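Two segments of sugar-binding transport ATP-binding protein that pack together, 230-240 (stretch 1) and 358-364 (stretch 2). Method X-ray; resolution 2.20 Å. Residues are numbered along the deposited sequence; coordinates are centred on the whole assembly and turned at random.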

# COMPACT_ATOMS: atom_id res chain seq x y z
N TYR A 230 -8.39 -9.48 13.21
CA TYR A 230 -6.94 -9.46 13.04
C TYR A 230 -6.23 -10.43 14.00
O TYR A 230 -5.46 -11.27 13.57
CB TYR A 230 -6.41 -8.04 13.24
CG TYR A 230 -4.89 -7.99 13.26
CD1 TYR A 230 -4.15 -8.13 12.08
CD2 TYR A 230 -4.21 -7.83 14.45
CE1 TYR A 230 -2.76 -8.11 12.10
CE2 TYR A 230 -2.83 -7.81 14.48
CZ TYR A 230 -2.10 -7.95 13.31
OH TYR A 230 -0.73 -7.94 13.38
N LEU A 231 -6.49 -10.31 15.30
CA LEU A 231 -5.86 -11.18 16.29
C LEU A 231 -6.42 -12.59 16.29
O LEU A 231 -5.71 -13.54 16.62
CB LEU A 231 -6.01 -10.62 17.71
CG LEU A 231 -5.29 -9.31 18.02
CD1 LEU A 231 -5.64 -8.87 19.44
CD2 LEU A 231 -3.78 -9.51 17.87
N ARG A 232 -7.68 -12.74 15.91
CA ARG A 232 -8.28 -14.07 15.91
C ARG A 232 -9.06 -14.45 14.66
O ARG A 232 -10.26 -14.67 14.70
CB ARG A 232 -9.15 -14.23 17.17
CG ARG A 232 -8.31 -14.34 18.45
CD ARG A 232 -9.15 -14.24 19.72
NE ARG A 232 -9.56 -12.86 20.00
CZ ARG A 232 -8.76 -11.91 20.46
NH1 ARG A 232 -7.47 -12.16 20.71
NH2 ARG A 232 -9.23 -10.68 20.66
N PRO A 233 -8.37 -14.54 13.51
CA PRO A 233 -9.06 -14.92 12.28
C PRO A 233 -9.57 -16.36 12.47
O PRO A 233 -8.82 -17.21 12.94
CB PRO A 233 -7.96 -14.85 11.23
CG PRO A 233 -6.74 -15.27 12.02
CD PRO A 233 -6.91 -14.47 13.30
N ASN A 234 -10.83 -16.63 12.14
CA ASN A 234 -11.33 -17.99 12.34
C ASN A 234 -10.98 -18.95 11.20
O ASN A 234 -11.48 -20.07 11.17
CB ASN A 234 -12.83 -17.98 12.56
CG ASN A 234 -13.59 -17.49 11.35
OD1 ASN A 234 -13.13 -17.65 10.22
ND2 ASN A 234 -14.75 -16.91 11.58
N SER A 235 -10.13 -18.51 10.27
CA SER A 235 -9.74 -19.36 9.15
C SER A 235 -8.53 -18.82 8.39
O SER A 235 -8.12 -17.68 8.58
CB SER A 235 -10.92 -19.50 8.19
OG SER A 235 -11.30 -18.23 7.71
N VAL A 236 -7.96 -19.65 7.52
CA VAL A 236 -6.81 -19.24 6.73
C VAL A 236 -7.17 -18.05 5.85
O VAL A 236 -6.42 -17.06 5.80
CB VAL A 236 -6.30 -20.39 5.83
CG1 VAL A 236 -5.17 -19.90 4.94
CG2 VAL A 236 -5.81 -21.55 6.70
N PHE A 237 -8.31 -18.12 5.15
CA PHE A 237 -8.70 -17.03 4.28
C PHE A 237 -8.74 -15.67 4.99
O PHE A 237 -8.20 -14.69 4.47
CB PHE A 237 -10.06 -17.28 3.62
CG PHE A 237 -10.37 -16.28 2.54
CD1 PHE A 237 -9.85 -16.43 1.26
CD2 PHE A 237 -11.08 -15.12 2.83
CE1 PHE A 237 -10.03 -15.45 0.29
CE2 PHE A 237 -11.26 -14.13 1.87
CZ PHE A 237 -10.73 -14.30 0.60
N VAL A 238 -9.40 -15.60 6.15
CA VAL A 238 -9.47 -14.35 6.90
C VAL A 238 -8.08 -13.98 7.43
O VAL A 238 -7.68 -12.81 7.40
CB VAL A 238 -10.46 -14.46 8.12
CG1 VAL A 238 -10.41 -13.19 8.93
CG2 VAL A 238 -11.92 -14.71 7.64
N ALA A 239 -7.34 -14.97 7.92
CA ALA A 239 -6.01 -14.72 8.46
C ALA A 239 -5.10 -14.07 7.43
O ALA A 239 -4.28 -13.23 7.79
CB ALA A 239 -5.38 -16.02 8.94
N THR A 240 -5.24 -14.44 6.16
CA THR A 240 -4.37 -13.90 5.12
C THR A 240 -4.94 -12.76 4.30
O THR A 240 -4.26 -12.24 3.42
CB THR A 240 -3.90 -15.02 4.15
OG1 THR A 240 -5.04 -15.59 3.49
CG2 THR A 240 -3.17 -16.13 4.91
N ASP A 358 2.78 -16.61 21.61
CA ASP A 358 1.44 -16.20 21.99
C ASP A 358 0.65 -15.63 20.81
O ASP A 358 -0.56 -15.44 20.90
CB ASP A 358 1.51 -15.19 23.13
CG ASP A 358 1.87 -15.83 24.46
OD1 ASP A 358 2.58 -15.19 25.26
OD2 ASP A 358 1.43 -16.98 24.72
N MET A 359 1.34 -15.39 19.70
CA MET A 359 0.70 -14.85 18.50
C MET A 359 0.59 -15.90 17.39
O MET A 359 0.33 -15.57 16.24
CB MET A 359 1.48 -13.64 17.96
CG MET A 359 1.60 -12.46 18.91
SD MET A 359 -0.00 -11.88 19.51
CE MET A 359 -0.45 -10.79 18.28
N ILE A 360 0.78 -17.16 17.75
CA ILE A 360 0.72 -18.24 16.77
C ILE A 360 -0.68 -18.74 16.48
O ILE A 360 -1.57 -18.65 17.31
CB ILE A 360 1.62 -19.41 17.22
CG1 ILE A 360 3.08 -19.06 16.94
CG2 ILE A 360 1.20 -20.70 16.54
CD1 ILE A 360 4.06 -20.17 17.25
N HIS A 361 -0.87 -19.27 15.27
CA HIS A 361 -2.16 -19.83 14.86
C HIS A 361 -1.94 -21.22 14.25
O HIS A 361 -0.84 -21.53 13.78
CB HIS A 361 -2.83 -18.92 13.82
CG HIS A 361 -3.05 -17.51 14.29
ND1 HIS A 361 -4.14 -17.13 15.03
CD2 HIS A 361 -2.27 -16.41 14.18
CE1 HIS A 361 -4.03 -15.86 15.36
NE2 HIS A 361 -2.90 -15.40 14.85
N VAL A 362 -2.99 -22.03 14.27
CA VAL A 362 -2.95 -23.38 13.72
C VAL A 362 -4.31 -23.62 13.06
O VAL A 362 -5.34 -23.47 13.71
CB VAL A 362 -2.76 -24.45 14.81
CG1 VAL A 362 -2.60 -25.83 14.15
CG2 VAL A 362 -1.56 -24.11 15.69
N PHE A 363 -4.32 -23.96 11.78
CA PHE A 363 -5.58 -24.19 11.08
C PHE A 363 -5.66 -25.63 10.55
O PHE A 363 -4.67 -26.19 10.06
CB PHE A 363 -5.73 -23.22 9.90
CG PHE A 363 -5.48 -21.77 10.24
CD1 PHE A 363 -4.18 -21.28 10.35
CD2 PHE A 363 -6.54 -20.89 10.43
CE1 PHE A 363 -3.94 -19.93 10.65
CE2 PHE A 363 -6.32 -19.54 10.73
CZ PHE A 363 -5.01 -19.06 10.84
N ASP A 364 -6.84 -26.23 10.65
CA ASP A 364 -7.04 -27.58 10.13
C ASP A 364 -6.68 -27.50 8.66
O ASP A 364 -7.12 -26.60 7.97
CB ASP A 364 -8.50 -27.99 10.27
CG ASP A 364 -8.78 -29.35 9.68
OD1 ASP A 364 -8.73 -29.48 8.43
OD2 ASP A 364 -9.03 -30.30 10.45
O HOH W 1 -3.26 -12.59 14.28

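No direct hydrogen bond joins these two segments, and their one polar bridge is a single water. It donates to Y230 O at 2.7 Å and lies 2.9 Å from H361 NE2, so a backbone carbonyl near the end of one helix is tied to an imidazole on a strand far away in sequence. The other ring nitrogen, H361 ND1, is buried without a partner. Between the two nitrogens, H361 CE1 comes within 3.1 Å of L231 O, which lies at the ring edge near its plane, where the polarized C-H of an imidazole can face a carbonyl oxygen favorably.

The rest illustrates how an aromatic side chain can pack against the start of a helix. F363, with chi1 in the m well, points toward stretch 1 and has the largest covered area of the contact. V236 CG2 sits 4.0 Å from the F363 ring centroid in an off-centre CH-pi contact, while A239 CB, one helical turn on from S235, approaches F363 CZ at 3.6 Å. The small alanine methyl fits this close packing, and P233 adds a looser apolar contact, its CG 4.3 Å from F363 CZ. At the other end of the contact, M359, with all three chi angles in the m well, brings CE to 3.6 Å from L231 CD2, although both CA-to-CB bonds point sideways. Together the segments bury 329 Å², both sides summed.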